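Local structure of uncharacterized conserved protein YjbQ/UPF0047 family, ortholog yugU B.subtilis (Clostridium acetobutylicum, 1VMH) at residues 31-36 with 124-129; 47-52 with 108-113; 57-62 with 128-133; 61-66 with 118-123. The protein is of unknown function but belongs to the conserved YjbQ/UPF0047 family and packs as three copies in its assembly. One frame throughout, in Å; residues are numbered along the deposited sequence.

How the contacts relate
The four contacts illustrate how two antiparallel sheets and a helix share one core. Contact 2 lies in the sheet that holds strands 48-53 and 108-114. Contacts 1, 3 and 4 gather at the smaller sheet, where strand 124-130 runs between 28-31 and 59-65. Contacts 1 and 3 both use strand 124-130, and contacts 3 and 4 both use strand 59-65. Contacts 2 and 4 are nested along the chain inside the loop closed by contact 1, whereas contact 2 crosses contacts 3 and 4. Centres of contacts 1 and 4 are about 8 Å apart, those of contacts 2 and 3 about 19 Å. Ile-126 CD1 meets Ile-111 CD1 where the sheets face each other.

Contact 1 of 4, residues 31-36 with 124-129; sequences DITNLV and QGIYFT
Asp-31 lies obliquely against the ring of Tyr-127, on its CD1 and CE1 side: Asp-31 N is 3.6 Å from Tyr-127 CD1, and Asp-31 CB is 3.8 Å from Tyr-127 CE1. Phe-29 meets the same ring with the planes at about 55°, and Tyr-127 OH reaches the backbone O of Glu-65. The second flat group, the carboxylate of Asp-31, turns back to its own segment. Its OD1 accepts two bonds, one from Thr-33 OG1 on the syn side at 2.6 Å and one from Thr-33 N nearly along the C-O axis, which makes an Asx turn. The pairing of Asp-31 with Tyr-127, a non-hydrogen-bonded antiparallel pair, stands at the end of strand 28-31, where the chain leaves the three-stranded sheet and enters helix 33-43 with Ile-32 as N-cap residue. At this junction the peptide atoms of Ile-126 are both engaged. Ile-32 N donates to Ile-126 O at 2.8 Å, and Ile-126 N donates in a nearly straight line (169°) to Thr-33 OG1 at 2.9 Å. That hydroxyl is therefore donor to Asp-31 and acceptor from the strand, which fixes its rotation. Beneath these polar links, the side chain of Ile-126 crosses those of Ile-32 and Val-36 at about right angles. Ile-32 CG1 sits between its backbone N and carbonyl carbon (chi1 57°) and comes 3.9 Å from Ile-126 CG2. Ile-126 CD1 fits against the fork of Val-36, nearest its CB at 3.9 Å.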
loop_
_atom_site.group_PDB
_atom_site.type_symbol
_atom_site.label_atom_id
_atom_site.label_comp_id
_atom_site.label_asym_id
_atom_site.label_seq_id
_atom_site.Cartn_x
_atom_site.Cartn_y
_atom_site.Cartn_z
ATOM N N ASP A 31 10.294 -3.089 14.673
ATOM C CA ASP A 31 9.055 -2.552 15.230
ATOM C C ASP A 31 9.293 -1.118 15.688
ATOM O O ASP A 31 10.001 -0.886 16.665
ATOM C CB ASP A 31 8.614 -3.400 16.427
ATOM C CG ASP A 31 7.259 -2.997 16.957
ATOM O OD1 ASP A 31 6.832 -1.857 16.763
ATOM O OD2 ASP A 31 6.641 -3.824 17.657
ATOM N N ILE A 32 8.725 -0.172 14.950
ATOM C CA ILE A 32 8.883 1.245 15.213
ATOM C C ILE A 32 7.651 1.877 15.828
ATOM O O ILE A 32 7.532 3.109 15.904
ATOM C CB ILE A 32 9.314 2.019 13.946
ATOM C CG1 ILE A 32 8.326 1.824 12.779
ATOM C CG2 ILE A 32 10.698 1.528 13.541
ATOM C CD1 ILE A 32 8.553 2.767 11.603
ATOM N N THR A 33 6.745 1.059 16.354
ATOM C CA THR A 33 5.495 1.565 16.926
ATOM C C THR A 33 5.757 2.621 17.998
ATOM O O THR A 33 5.116 3.674 18.007
ATOM C CB THR A 33 4.637 0.426 17.525
ATOM O OG1 THR A 33 4.502 -0.649 16.575
ATOM C CG2 THR A 33 3.287 0.906 17.926
ATOM N N ASN A 34 6.728 2.384 18.894
ATOM C CA ASN A 34 6.959 3.354 19.965
ATOM C C ASN A 34 7.569 4.664 19.473
ATOM O O ASN A 34 7.342 5.706 20.073
ATOM C CB ASN A 34 7.832 2.793 21.090
ATOM C CG ASN A 34 7.820 3.687 22.314
ATOM O OD1 ASN A 34 6.743 3.937 22.901
ATOM N ND2 ASN A 34 8.993 4.245 22.671
ATOM N N LEU A 35 8.322 4.620 18.372
ATOM C CA LEU A 35 8.849 5.831 17.750
ATOM C C LEU A 35 7.686 6.644 17.231
ATOM O O LEU A 35 7.665 7.879 17.338
ATOM C CB LEU A 35 9.839 5.514 16.632
ATOM C CG LEU A 35 11.041 4.641 17.009
ATOM C CD1 LEU A 35 11.918 4.416 15.765
ATOM C CD2 LEU A 35 11.847 5.178 18.155
ATOM N N VAL A 36 6.681 5.973 16.676
ATOM C CA VAL A 36 5.483 6.683 16.228
ATOM C C VAL A 36 4.667 7.215 17.421
ATOM O O VAL A 36 4.232 8.376 17.409
ATOM C CB VAL A 36 4.655 5.789 15.270
ATOM C CG1 VAL A 36 3.451 6.493 14.678
ATOM C CG2 VAL A 36 5.585 5.285 14.162
ATOM N N GLN A 124 -1.149 -5.446 16.770
ATOM C CA GLN A 124 -0.885 -4.820 15.530
ATOM C C GLN A 124 0.161 -3.728 15.746
ATOM O O GLN A 124 -0.036 -2.788 16.467
ATOM C CB GLN A 124 -2.188 -4.259 14.963
ATOM C CG GLN A 124 -2.045 -3.758 13.581
ATOM C CD GLN A 124 -3.337 -3.202 13.018
ATOM O OE1 GLN A 124 -4.054 -2.416 13.674
ATOM N NE2 GLN A 124 -3.596 -3.518 11.752
ATOM N N GLY A 125 1.302 -3.858 15.069
ATOM C CA GLY A 125 2.431 -2.913 15.169
ATOM C C GLY A 125 2.889 -2.411 13.837
ATOM O O GLY A 125 2.556 -2.976 12.813
ATOM N N ILE A 126 3.653 -1.324 13.890
ATOM C CA ILE A 126 4.152 -0.611 12.717
ATOM C C ILE A 126 5.600 -0.995 12.539
ATOM O O ILE A 126 6.384 -0.910 13.506
ATOM C CB ILE A 126 4.061 0.891 12.887
ATOM C CG1 ILE A 126 2.638 1.357 13.218
ATOM C CG2 ILE A 126 4.565 1.560 11.606
ATOM C CD1 ILE A 126 2.594 2.701 13.938
ATOM N N TYR A 127 5.971 -1.477 11.346
ATOM C CA TYR A 127 7.292 -1.977 11.044
ATOM C C TYR A 127 7.977 -1.267 9.911
ATOM O O TYR A 127 7.384 -1.000 8.876
ATOM C CB TYR A 127 7.190 -3.427 10.628
ATOM C CG TYR A 127 6.976 -4.397 11.730
ATOM C CD1 TYR A 127 8.040 -4.788 12.520
ATOM C CD2 TYR A 127 5.748 -4.964 11.957
ATOM C CE1 TYR A 127 7.879 -5.712 13.525
ATOM C CE2 TYR A 127 5.588 -5.912 12.938
ATOM C CZ TYR A 127 6.660 -6.268 13.718
ATOM O OH TYR A 127 6.523 -7.237 14.716
ATOM N N PHE A 128 9.241 -0.929 10.121
ATOM C CA PHE A 128 10.172 -0.657 9.029
ATOM C C PHE A 128 10.647 -2.007 8.469
ATOM O O PHE A 128 11.125 -2.855 9.237
ATOM C CB PHE A 128 11.370 0.094 9.593
ATOM C CG PHE A 128 12.352 0.561 8.577
ATOM C CD1 PHE A 128 13.330 -0.258 8.116
ATOM C CD2 PHE A 128 12.306 1.858 8.080
ATOM C CE1 PHE A 128 14.254 0.184 7.161
ATOM C CE2 PHE A 128 13.239 2.291 7.166
ATOM C CZ PHE A 128 14.184 1.463 6.698
ATOM N N THR A 129 10.478 -2.240 7.155
ATOM C CA THR A 129 10.822 -3.497 6.513
ATOM C C THR A 129 12.102 -3.288 5.678
ATOM O O THR A 129 12.068 -2.736 4.564
ATOM C CB THR A 129 9.671 -4.077 5.632
ATOM O OG1 THR A 129 9.373 -3.169 4.563
ATOM C CG2 THR A 129 8.377 -4.137 6.468
#

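Contact 2 of 4, residues 47-52 with 108-113; sequences DGMAVV and SQQIII
Met-49 folds its thioether across the neighbouring strand, over Ile-112 and Gln-110. The chain bends at both chi2 (-59°) and chi3 (-56°), which brings SD to 3.8 Å from Ile-112 CG1 and lets CE settle beside the stem of Gln-110. There Met-49 CE meets CB, CG and CD of Gln-110 at nearly equal distances, and lies 3.5 Å from Gln-110 OE1. Gln-110, extended beyond CG, runs side by side with Val-51, whose CG2 lies 3.9 Å from Gln-110 OE1. The amide of Gln-110 looks to the other two subunits: NE2 bonds Gln-110 of the second subunit and OE1 bonds Gln-110 of the third, so Gln-110 links to its own copies in both. All this rests on an antiparallel strand pair, 48-52 against 108-113, with directions 154° apart. Six backbone hydrogen bonds join Gly-48 with Ile-113, Ala-50 with Ile-111 and Val-52 with Gln-109, among them Ala-50 N to Ile-111 O at 2.8 Å; Met-49 with Ile-112 and Val-51 with Gln-110 are the non-hydrogen-bonded pairs between. On the other face the strand is low from Gly-48, which has no side chain, to Ala-50, with only a methyl, and rises beyond at Val-52. Ile-113 lies across this low stretch: its CD1 comes to 3.6 Å from Met-49 C and 4.1 Å from Ala-50 CB. Farther along, Ile-111 CD1 meets Val-52 CG2 at 4.0 Å. Helix 33-43 lies against this face, with Val-36 touching Ala-50 and Val-52, and Val-40 touching Ile-113.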
loop_
_atom_site.group_PDB
_atom_site.type_symbol
_atom_site.label_atom_id
_atom_site.label_comp_id
_atom_site.label_asym_id
_atom_site.label_seq_id
_atom_site.Cartn_x
_atom_site.Cartn_y
_atom_site.Cartn_z
ATOM N N ASP A 47 -6.523 13.880 18.173
ATOM C CA ASP A 47 -7.297 13.241 17.125
ATOM C C ASP A 47 -6.726 13.724 15.803
ATOM O O ASP A 47 -6.586 14.931 15.579
ATOM C CB ASP A 47 -8.795 13.508 17.244
ATOM C CG ASP A 47 -9.360 13.026 18.573
ATOM O OD1 ASP A 47 -9.339 13.820 19.532
ATOM O OD2 ASP A 47 -9.805 11.857 18.685
ATOM N N GLY A 48 -6.334 12.777 14.965
ATOM C CA GLY A 48 -5.648 13.083 13.716
ATOM C C GLY A 48 -5.112 11.817 13.068
ATOM O O GLY A 48 -5.661 10.743 13.273
ATOM N N MET A 49 -4.005 11.953 12.352
ATOM C CA MET A 49 -3.365 10.866 11.657
ATOM C C MET A 49 -1.863 10.909 11.876
ATOM O O MET A 49 -1.257 11.979 11.924
ATOM C CB MET A 49 -3.623 11.025 10.139
ATOM C CG MET A 49 -5.038 10.809 9.682
ATOM S SD MET A 49 -5.743 9.191 10.054
ATOM C CE MET A 49 -4.569 8.129 9.279
ATOM N N ALA A 50 -1.266 9.730 11.975
ATOM C CA ALA A 50 0.195 9.604 11.950
ATOM C C ALA A 50 0.580 9.002 10.623
ATOM O O ALA A 50 0.056 7.945 10.240
ATOM C CB ALA A 50 0.631 8.680 13.049
ATOM N N VAL A 51 1.489 9.662 9.908
ATOM C CA VAL A 51 1.993 9.167 8.632
ATOM C C VAL A 51 3.441 8.785 8.813
ATOM O O VAL A 51 4.196 9.579 9.400
ATOM C CB VAL A 51 1.871 10.272 7.535
ATOM C CG1 VAL A 51 2.453 9.762 6.221
ATOM C CG2 VAL A 51 0.415 10.680 7.343
ATOM N N VAL A 52 3.806 7.559 8.405
ATOM C CA VAL A 52 5.105 6.998 8.584
ATOM C C VAL A 52 5.675 6.701 7.199
ATOM O O VAL A 52 5.086 5.913 6.486
ATOM C CB VAL A 52 5.033 5.685 9.396
ATOM C CG1 VAL A 52 6.400 5.105 9.645
ATOM C CG2 VAL A 52 4.310 5.925 10.725
ATOM N N SER A 108 4.861 4.046 2.622
ATOM C CA SER A 108 4.333 4.664 3.835
ATOM C C SER A 108 3.141 3.897 4.331
ATOM O O SER A 108 2.510 3.114 3.604
ATOM C CB SER A 108 3.929 6.117 3.574
ATOM O OG SER A 108 2.749 6.190 2.780
ATOM N N GLN A 109 2.851 4.096 5.603
ATOM C CA GLN A 109 1.586 3.696 6.151
ATOM C C GLN A 109 1.071 4.833 7.041
ATOM O O GLN A 109 1.817 5.721 7.508
ATOM C CB GLN A 109 1.673 2.384 6.917
ATOM C CG GLN A 109 2.230 1.217 6.111
ATOM C CD GLN A 109 1.369 0.796 4.963
ATOM O OE1 GLN A 109 0.182 1.128 4.896
ATOM N NE2 GLN A 109 1.951 0.002 4.049
ATOM N N GLN A 110 -0.212 4.754 7.365
ATOM C CA GLN A 110 -0.836 5.760 8.220
ATOM C C GLN A 110 -1.749 5.104 9.234
ATOM O O GLN A 110 -2.306 4.019 8.996
ATOM C CB GLN A 110 -1.473 6.900 7.443
ATOM C CG GLN A 110 -2.610 6.551 6.586
ATOM C CD GLN A 110 -3.191 7.801 5.903
ATOM O OE1 GLN A 110 -2.959 8.986 6.320
ATOM N NE2 GLN A 110 -3.893 7.552 4.838
ATOM N N ILE A 111 -1.826 5.740 10.408
ATOM C CA ILE A 111 -2.540 5.203 11.545
ATOM C C ILE A 111 -3.386 6.339 12.130
ATOM O O ILE A 111 -2.934 7.476 12.271
ATOM C CB ILE A 111 -1.550 4.659 12.600
ATOM C CG1 ILE A 111 -0.549 3.678 11.964
ATOM C CG2 ILE A 111 -2.296 4.003 13.775
ATOM C CD1 ILE A 111 0.727 4.323 11.466
ATOM N N ILE A 112 -4.609 6.017 12.501
ATOM C CA ILE A 112 -5.498 6.966 13.116
ATOM C C ILE A 112 -5.020 7.233 14.526
ATOM O O ILE A 112 -4.580 6.302 15.251
ATOM C CB ILE A 112 -6.910 6.417 13.143
ATOM C CG1 ILE A 112 -7.450 6.289 11.708
ATOM C CG2 ILE A 112 -7.848 7.326 13.953
ATOM C CD1 ILE A 112 -8.634 5.261 11.553
ATOM N N ILE A 113 -5.095 8.496 14.922
ATOM C CA ILE A 113 -4.871 8.913 16.291
ATOM C C ILE A 113 -6.230 9.274 16.880
ATOM O O ILE A 113 -6.953 10.103 16.307
ATOM C CB ILE A 113 -3.926 10.126 16.372
ATOM C CG1 ILE A 113 -2.565 9.801 15.752
ATOM C CG2 ILE A 113 -3.754 10.573 17.809
ATOM C CD1 ILE A 113 -1.752 11.052 15.428
#

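Contact 3 of 4, residues 57-62 with 128-133; sequences TTAGIT and FTEFDG
Ala-59 sets its methyl against the ring of Phe-128, obliquely, with CB 3.6 Å from Phe-128 CZ. Gly-60 O lies over one face of that ring, offset toward the rim, and Ile-61 CD1 comes near Phe-128 CD2. On the face that carries Thr-129, its methyl meets that of Thr-62, CG2 to CG2 at 3.6 Å, the two side chains crossing at about a right angle. Thr-129 CG2 is anti to its carbonyl carbon, while the hydroxyl OG1 occupies the place between N and C (chi1 62°), beside Gly-60 and 3.3 Å from Gly-60 C. The backbone keeps these groups in step: Thr-129 N donates to Gly-60 O at 2.8 Å, Gly-60 N returns a bond to Thr-129 O, and Phe-131 N reaches Thr-58 O at 3.2 Å. Thr-58 O also lies at the edge of the Phe-131 ring. Where strand 59-65 begins and 124-130 ends, a water spans the two segments, 2.8 Å from Thr-58 OG1 and donating to Asp-132 OD2 at 2.6 Å. The second shell is polar and partly charged. Glu-130 OE1 takes the N-H of Asp-132 from above its carboxylate plane and a salt bridge from Arg-137, while OE2 bonds Thr-23. Arg-137 also bonds Thr-58 OG1, and Arg-135 pairs with Asp-132 OD2, so arginines would offset both acids. Thr-62 OG1 bonds Ser-103 of the second subunit. The whole is an antiparallel strand pair, 59-62 with 128-130, in the smaller sheet of the YjbQ-like fold, where 124-130 is the middle strand and 59-65 lies on its flank.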
loop_
_atom_site.group_PDB
_atom_site.type_symbol
_atom_site.label_atom_id
_atom_site.label_comp_id
_atom_site.label_asym_id
_atom_site.label_seq_id
_atom_site.Cartn_x
_atom_site.Cartn_y
_atom_site.Cartn_z
ATOM N N THR A 57 14.435 3.301 -1.230
ATOM C CA THR A 57 13.781 2.514 -2.263
ATOM C C THR A 57 13.969 1.002 -2.123
ATOM O O THR A 57 13.364 0.262 -2.874
ATOM C CB THR A 57 14.198 2.981 -3.627
ATOM O OG1 THR A 57 15.605 2.843 -3.745
ATOM C CG2 THR A 57 13.785 4.424 -3.847
ATOM N N THR A 58 14.776 0.577 -1.146
ATOM C CA THR A 58 15.010 -0.843 -0.853
ATOM C C THR A 58 14.542 -1.212 0.553
ATOM O O THR A 58 14.939 -2.231 1.113
ATOM C CB THR A 58 16.448 -1.204 -1.054
ATOM O OG1 THR A 58 17.244 -0.272 -0.321
ATOM C CG2 THR A 58 16.807 -1.153 -2.526
ATOM N N ALA A 59 13.619 -0.405 1.090
ATOM C CA ALA A 59 12.945 -0.697 2.336
ATOM C C ALA A 59 11.517 -0.113 2.238
ATOM O O ALA A 59 11.188 0.618 1.310
ATOM C CB ALA A 59 13.698 -0.146 3.500
ATOM N N GLY A 60 10.682 -0.459 3.199
ATOM C CA GLY A 60 9.319 0.015 3.199
ATOM C C GLY A 60 8.755 0.027 4.606
ATOM O O GLY A 60 9.497 -0.071 5.603
ATOM N N ILE A 61 7.442 0.241 4.671
ATOM C CA ILE A 61 6.705 0.279 5.943
ATOM C C ILE A 61 5.515 -0.656 5.824
ATOM O O ILE A 61 4.829 -0.653 4.806
ATOM C CB ILE A 61 6.171 1.691 6.277
ATOM C CG1 ILE A 61 7.284 2.755 6.181
ATOM C CG2 ILE A 61 5.481 1.704 7.631
ATOM C CD1 ILE A 61 8.387 2.722 7.201
ATOM N N THR A 62 5.263 -1.473 6.829
ATOM C CA THR A 62 4.039 -2.252 6.866
ATOM C C THR A 62 3.476 -2.296 8.269
ATOM O O THR A 62 4.128 -1.856 9.203
ATOM C CB THR A 62 4.241 -3.703 6.366
ATOM O OG1 THR A 62 2.945 -4.269 6.039
ATOM C CG2 THR A 62 4.958 -4.552 7.372
ATOM N N PHE A 128 9.241 -0.929 10.121
ATOM C CA PHE A 128 10.172 -0.657 9.029
ATOM C C PHE A 128 10.647 -2.007 8.469
ATOM O O PHE A 128 11.125 -2.855 9.237
ATOM C CB PHE A 128 11.370 0.094 9.593
ATOM C CG PHE A 128 12.352 0.561 8.577
ATOM C CD1 PHE A 128 13.330 -0.258 8.116
ATOM C CD2 PHE A 128 12.306 1.858 8.080
ATOM C CE1 PHE A 128 14.254 0.184 7.161
ATOM C CE2 PHE A 128 13.239 2.291 7.166
ATOM C CZ PHE A 128 14.184 1.463 6.698
ATOM N N THR A 129 10.478 -2.240 7.155
ATOM C CA THR A 129 10.822 -3.497 6.513
ATOM C C THR A 129 12.102 -3.288 5.678
ATOM O O THR A 129 12.068 -2.736 4.564
ATOM C CB THR A 129 9.671 -4.077 5.632
ATOM O OG1 THR A 129 9.373 -3.169 4.563
ATOM C CG2 THR A 129 8.377 -4.137 6.468
ATOM N N GLU A 130 13.236 -3.734 6.221
ATOM C CA GLU A 130 14.505 -3.648 5.537
ATOM C C GLU A 130 14.627 -4.803 4.584
ATOM O O GLU A 130 14.499 -5.951 5.013
ATOM C CB GLU A 130 15.638 -3.685 6.566
ATOM C CG GLU A 130 17.048 -3.792 5.963
ATOM C CD GLU A 130 17.408 -2.533 5.221
ATOM O OE1 GLU A 130 16.986 -2.378 4.065
ATOM O OE2 GLU A 130 18.136 -1.687 5.785
ATOM N N PHE A 131 14.972 -4.518 3.323
ATOM C CA PHE A 131 15.312 -5.562 2.360
ATOM C C PHE A 131 16.744 -5.547 1.780
ATOM O O PHE A 131 17.089 -6.439 0.985
ATOM C CB PHE A 131 14.283 -5.597 1.242
ATOM C CG PHE A 131 12.883 -5.871 1.746
ATOM C CD1 PHE A 131 12.571 -7.092 2.337
ATOM C CD2 PHE A 131 11.897 -4.898 1.651
ATOM C CE1 PHE A 131 11.282 -7.358 2.796
ATOM C CE2 PHE A 131 10.602 -5.149 2.117
ATOM C CZ PHE A 131 10.307 -6.352 2.691
ATOM N N ASP A 132 17.545 -4.562 2.167
ATOM C CA ASP A 132 18.957 -4.446 1.729
ATOM C C ASP A 132 19.866 -3.931 2.827
ATOM O O ASP A 132 20.626 -2.985 2.627
ATOM C CB ASP A 132 19.069 -3.558 0.490
ATOM C CG ASP A 132 20.444 -3.649 -0.176
ATOM O OD1 ASP A 132 21.086 -4.724 -0.128
ATOM O OD2 ASP A 132 20.849 -2.632 -0.768
ATOM N N GLY A 133 19.775 -4.546 4.003
ATOM C CA GLY A 133 20.645 -4.161 5.116
ATOM C C GLY A 133 21.946 -4.943 5.071
ATOM O O GLY A 133 22.134 -5.779 4.198
HETATM O O HOH W 1 19.901 -0.220 -1.200
#

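Contact 4 of 4, residues 61-66 with 118-123; sequences ITINEN and LKLGTW
Glu-65 and Trp-123 lie side by side and point the same way, carboxylate and indole planes 38° apart. The meeting is with the base of the tryptophan: Glu-65 OE2 is 3.8 Å from Trp-123 CB. The glutamate starts out with CG anti to its backbone N (chi1 165°) and then bends at chi2, and OE2 also takes the N-H of Ala-67. The direct bond between the two segments is a backbone one. Asn-66 N donates to Trp-123 O at 3.0 Å, approaching from above the carbonyl plane with an angle of 143° at the hydrogen, and the CA of Glu-65 makes a CA-H...O contact with that oxygen at 3.3 Å. The carbonyl oxygen thus takes one N-H bond and a weaker CA-H contact as strand 59-65 runs out, and the loop after strand 117-118 turns here into strand 124-130, the strand paired with 59-65 in the smaller sheet. A water lies within hydrogen-bonding distance of Glu-65 OE1 (2.6 Å) and Trp-123 O (3.1 Å), but cannot serve every acceptor around it at once. Deeper in, Ile-63 CG2 and Leu-120 CD2 touch loosely at 4.4 Å, both side chains set toward the opposite segment and both in contact with Ile-111. One residue back from Glu-65, Asn-64 OD1 accepts the N-H of Glu-65 in its carbonyl plane, on a lone pair, at 2.7 Å, while Asn-64 ND2 bonds Ser-103 OG and His-99 O of the second subunit.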
loop_
_atom_site.group_PDB
_atom_site.type_symbol
_atom_site.label_atom_id
_atom_site.label_comp_id
_atom_site.label_asym_id
_atom_site.label_seq_id
_atom_site.Cartn_x
_atom_site.Cartn_y
_atom_site.Cartn_z
ATOM N N ILE A 61 7.442 0.241 4.671
ATOM C CA ILE A 61 6.705 0.279 5.943
ATOM C C ILE A 61 5.515 -0.656 5.824
ATOM O O ILE A 61 4.829 -0.653 4.806
ATOM C CB ILE A 61 6.171 1.691 6.277
ATOM C CG1 ILE A 61 7.284 2.755 6.181
ATOM C CG2 ILE A 61 5.481 1.704 7.631
ATOM C CD1 ILE A 61 8.387 2.722 7.201
ATOM N N THR A 62 5.263 -1.473 6.829
ATOM C CA THR A 62 4.039 -2.252 6.866
ATOM C C THR A 62 3.476 -2.296 8.269
ATOM O O THR A 62 4.128 -1.856 9.203
ATOM C CB THR A 62 4.241 -3.703 6.366
ATOM O OG1 THR A 62 2.945 -4.269 6.039
ATOM C CG2 THR A 62 4.958 -4.552 7.372
ATOM N N ILE A 63 2.263 -2.792 8.427
ATOM C CA ILE A 63 1.632 -2.944 9.778
ATOM C C ILE A 63 1.240 -4.393 9.873
ATOM O O ILE A 63 0.560 -4.889 8.971
ATOM C CB ILE A 63 0.440 -1.989 9.927
ATOM C CG1 ILE A 63 0.931 -0.526 9.846
ATOM C CG2 ILE A 63 -0.325 -2.228 11.211
ATOM C CD1 ILE A 63 -0.104 0.580 10.009
ATOM N N ASN A 64 1.644 -5.084 10.927
ATOM C CA ASN A 64 1.342 -6.500 10.997
ATOM C C ASN A 64 1.533 -6.970 12.431
ATOM O O ASN A 64 1.728 -6.166 13.342
ATOM C CB ASN A 64 2.127 -7.313 9.947
ATOM C CG ASN A 64 1.335 -8.498 9.404
ATOM O OD1 ASN A 64 0.935 -9.370 10.176
ATOM N ND2 ASN A 64 1.082 -8.518 8.085
ATOM N N GLU A 65 1.437 -8.282 12.632
ATOM C CA GLU A 65 1.590 -8.925 13.944
ATOM C C GLU A 65 2.886 -8.510 14.621
ATOM O O GLU A 65 3.960 -8.638 14.017
ATOM C CB GLU A 65 1.604 -10.436 13.730
ATOM C CG GLU A 65 2.102 -11.275 14.898
ATOM C CD GLU A 65 1.127 -11.306 16.038
ATOM O OE1 GLU A 65 -0.088 -11.456 15.790
ATOM O OE2 GLU A 65 1.562 -11.156 17.191
ATOM N N ASN A 66 2.784 -8.103 15.888
ATOM C CA ASN A 66 3.946 -7.594 16.601
ATOM C C ASN A 66 4.333 -8.357 17.840
ATOM O O ASN A 66 5.161 -7.864 18.613
ATOM C CB ASN A 66 3.692 -6.106 16.976
ATOM C CG ASN A 66 2.615 -5.957 18.023
ATOM O OD1 ASN A 66 1.998 -6.944 18.413
ATOM N ND2 ASN A 66 2.426 -4.722 18.552
ATOM N N LEU A 118 -2.501 5.901 19.254
ATOM C CA LEU A 118 -2.571 5.220 17.944
ATOM C C LEU A 118 -3.654 4.169 17.995
ATOM O O LEU A 118 -3.647 3.300 18.867
ATOM C CB LEU A 118 -1.238 4.549 17.622
ATOM C CG LEU A 118 -0.060 5.499 17.419
ATOM C CD1 LEU A 118 1.252 4.698 17.447
ATOM C CD2 LEU A 118 -0.234 6.242 16.086
ATOM N N LYS A 119 -4.593 4.247 17.054
ATOM C CA LYS A 119 -5.730 3.335 17.032
ATOM C C LYS A 119 -5.368 2.059 16.288
ATOM O O LYS A 119 -5.693 1.859 15.104
ATOM C CB LYS A 119 -6.918 3.979 16.369
ATOM C CG LYS A 119 -8.258 3.378 16.809
ATOM C CD LYS A 119 -9.400 4.086 16.066
ATOM C CE LYS A 119 -10.731 3.363 16.251
ATOM N NZ LYS A 119 -11.035 3.180 17.694
ATOM N N LEU A 120 -4.687 1.178 16.984
ATOM C CA LEU A 120 -4.187 -0.075 16.427
ATOM C C LEU A 120 -4.973 -1.234 17.016
ATOM O O LEU A 120 -5.460 -1.150 18.157
ATOM C CB LEU A 120 -2.688 -0.258 16.747
ATOM C CG LEU A 120 -1.774 0.739 16.016
ATOM C CD1 LEU A 120 -0.439 0.906 16.683
ATOM C CD2 LEU A 120 -1.582 0.297 14.567
ATOM N N GLY A 121 -5.046 -2.318 16.250
ATOM C CA GLY A 121 -5.711 -3.520 16.708
ATOM C C GLY A 121 -4.845 -4.366 17.628
ATOM O O GLY A 121 -3.740 -3.985 17.992
ATOM N N THR A 122 -5.384 -5.528 18.002
ATOM C CA THR A 122 -4.724 -6.426 18.911
ATOM C C THR A 122 -3.453 -6.975 18.265
ATOM O O THR A 122 -3.483 -7.555 17.163
ATOM C CB THR A 122 -5.646 -7.593 19.284
ATOM O OG1 THR A 122 -6.880 -7.086 19.824
ATOM C CG2 THR A 122 -4.990 -8.454 20.341
ATOM N N TRP A 123 -2.342 -6.750 18.966
ATOM C CA TRP A 123 -1.030 -7.163 18.498
ATOM C C TRP A 123 -0.718 -6.673 17.068
ATOM O O TRP A 123 -0.144 -7.412 16.275
ATOM C CB TRP A 123 -0.888 -8.711 18.638
ATOM C CG TRP A 123 -1.054 -9.220 20.076
ATOM C CD1 TRP A 123 -1.976 -10.108 20.545
ATOM C CD2 TRP A 123 -0.324 -8.767 21.216
ATOM N NE1 TRP A 123 -1.827 -10.274 21.907
ATOM C CE2 TRP A 123 -0.816 -9.468 22.344
ATOM C CE3 TRP A 123 0.744 -7.858 21.390
ATOM C CZ2 TRP A 123 -0.300 -9.273 23.627
ATOM C CZ3 TRP A 123 1.260 -7.673 22.682
ATOM C CH2 TRP A 123 0.734 -8.377 23.772
HETATM O O HOH W 2 -1.983 -9.738 15.383
#